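Local coordinates for class II aldolase/adducin domain protein (Pseudomonas syringae pv. phaseolicola 1448A, PDB 3OCR), which is probably a lyase of the class II aldolase/adducin family, at residues Lys182-Leu187 with Leu192-Val197. Sequence-based numbering, arbitrary orientation.
Sequences KSVMIL and LLTGGV
Just ahead of strand 184-187, the carbonyl O of Ser183 accepts the N-H of Gly195 at 2.6 Å in a nearly straight bond, with the donor tilted out of the carbonyl plane. The hydroxyl of Ser183 turns elsewhere, to Gln205 of helix 199-219. Val184 faces Thr194 in a non-hydrogen-bonded antiparallel pair, and its CA lies 3.4 Å from Leu193 O in a CA-H...O contact. Val184 and Thr194 both pack against helix 199-219. Selenomethionine Met185 forms the hydrogen-bonded pair with Leu193: Met185 N gives its N-H to Leu193 O (2.7 Å), and Met185 O accepts that of Leu193 N (2.9 Å). The Met185 side chain bends at chi3 (40°), and its CE meets Leu193 CD2 at 4.2 Å. Ile186 returns to the face of Val184, where its CG1 lies 4.0 Å from Leu192 CD2, the two side chains running side by side in the same direction. Leu187 CD1 then reaches Leu193 CB at 4.1 Å, the two side chains crossing at a slant. This beta hairpin lies within the central sheet, between strands 124-128 and 157-160. Three backbone hydrogen bonds set its register and apolar contacts close its strands together, whereas Thr194 OG1 is buried without a hydrogen-bond partner, leaving the polar pairing across the contact to the backbone.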
loop_
_atom_site.group_PDB
_atom_site.type_symbol
_atom_site.label_atom_id
_atom_site.label_comp_id
_atom_site.label_asym_id
_atom_site.label_seq_id
_atom_site.Cartn_x
_atom_site.Cartn_y
_atom_site.Cartn_z
ATOM N N LYS A 182 -26.325 18.530 -9.349
ATOM C CA LYS A 182 -24.931 18.046 -9.460
ATOM C C LYS A 182 -24.916 16.550 -9.785
ATOM O O LYS A 182 -25.966 15.905 -9.805
ATOM C CB LYS A 182 -24.155 18.316 -8.177
ATOM C CG LYS A 182 -24.090 19.817 -7.802
ATOM C CD LYS A 182 -23.380 19.980 -6.493
ATOM C CE LYS A 182 -22.579 21.256 -6.454
ATOM N NZ LYS A 182 -23.362 22.323 -5.833
ATOM N N SER A 183 -23.745 16.011 -10.057
ATOM C CA SER A 183 -23.637 14.600 -10.386
ATOM C C SER A 183 -22.516 13.897 -9.605
ATOM O O SER A 183 -22.087 12.774 -9.968
ATOM C CB SER A 183 -23.474 14.399 -11.898
ATOM O OG SER A 183 -22.196 14.858 -12.343
ATOM N N VAL A 184 -22.027 14.576 -8.563
ATOM C CA VAL A 184 -21.003 14.042 -7.641
ATOM C C VAL A 184 -21.431 14.412 -6.226
ATOM O O VAL A 184 -21.785 15.578 -5.977
ATOM C CB VAL A 184 -19.621 14.680 -7.878
ATOM C CG1 VAL A 184 -18.601 14.078 -6.924
ATOM C CG2 VAL A 184 -19.161 14.522 -9.347
HETATM N N MSE A 185 -21.415 13.428 -5.319
HETATM C CA MSE A 185 -21.823 13.646 -3.936
HETATM C C MSE A 185 -20.893 12.932 -2.956
HETATM O O MSE A 185 -20.455 11.775 -3.158
HETATM C CB MSE A 185 -23.268 13.215 -3.688
HETATM C CG MSE A 185 -23.862 13.748 -2.316
HETATM SE SE MSE A 185 -25.821 13.908 -2.312
HETATM C CE MSE A 185 -26.026 12.221 -3.301
ATOM N N ILE A 186 -20.593 13.630 -1.880
ATOM C CA ILE A 186 -19.894 12.983 -0.809
ATOM C C ILE A 186 -20.937 12.668 0.259
ATOM O O ILE A 186 -21.610 13.565 0.822
ATOM C CB ILE A 186 -18.670 13.833 -0.314
ATOM C CG1 ILE A 186 -17.586 13.836 -1.398
ATOM C CG2 ILE A 186 -18.113 13.294 1.009
ATOM C CD1 ILE A 186 -16.345 14.750 -1.087
ATOM N N LEU A 187 -21.097 11.381 0.516
ATOM C CA LEU A 187 -22.015 10.930 1.557
ATOM C C LEU A 187 -21.200 10.925 2.847
ATOM O O LEU A 187 -20.366 10.060 3.061
ATOM C CB LEU A 187 -22.549 9.523 1.210
ATOM C CG LEU A 187 -23.217 9.392 -0.161
ATOM C CD1 LEU A 187 -23.282 7.930 -0.593
ATOM C CD2 LEU A 187 -24.618 10.037 -0.191
ATOM N N LEU A 192 -18.605 7.620 -1.298
ATOM C CA LEU A 192 -18.693 8.507 -2.458
ATOM C C LEU A 192 -19.796 8.074 -3.399
ATOM O O LEU A 192 -20.048 6.875 -3.555
ATOM C CB LEU A 192 -17.357 8.556 -3.223
ATOM C CG LEU A 192 -16.039 8.838 -2.480
ATOM C CD1 LEU A 192 -14.882 8.607 -3.449
ATOM C CD2 LEU A 192 -15.988 10.245 -1.873
ATOM N N LEU A 193 -20.400 9.055 -4.061
ATOM C CA LEU A 193 -21.386 8.803 -5.077
ATOM C C LEU A 193 -21.137 9.665 -6.321
ATOM O O LEU A 193 -20.930 10.892 -6.253
ATOM C CB LEU A 193 -22.803 8.988 -4.519
ATOM C CG LEU A 193 -23.925 8.510 -5.455
ATOM C CD1 LEU A 193 -25.030 7.810 -4.717
ATOM C CD2 LEU A 193 -24.465 9.668 -6.303
ATOM N N THR A 194 -21.151 8.991 -7.458
ATOM C CA THR A 194 -20.967 9.625 -8.728
ATOM C C THR A 194 -22.129 9.261 -9.671
ATOM O O THR A 194 -22.605 8.121 -9.653
ATOM C CB THR A 194 -19.589 9.180 -9.190
ATOM O OG1 THR A 194 -18.676 10.282 -9.114
ATOM C CG2 THR A 194 -19.606 8.497 -10.516
ATOM N N GLY A 195 -22.620 10.232 -10.445
ATOM C CA GLY A 195 -23.585 9.947 -11.487
ATOM C C GLY A 195 -22.942 10.292 -12.810
ATOM O O GLY A 195 -21.890 10.934 -12.827
ATOM N N GLY A 196 -23.571 9.885 -13.913
ATOM C CA GLY A 196 -23.102 10.259 -15.247
ATOM C C GLY A 196 -24.162 10.038 -16.292
ATOM O O GLY A 196 -25.149 9.329 -16.046
ATOM N N VAL A 197 -23.962 10.655 -17.453
ATOM C CA VAL A 197 -24.878 10.553 -18.581
ATOM C C VAL A 197 -24.650 9.198 -19.264
ATOM O O VAL A 197 -25.376 8.816 -20.180
ATOM C CB VAL A 197 -24.677 11.712 -19.590
ATOM C CG1 VAL A 197 -24.865 13.083 -18.897
ATOM C CG2 VAL A 197 -23.307 11.625 -20.253
#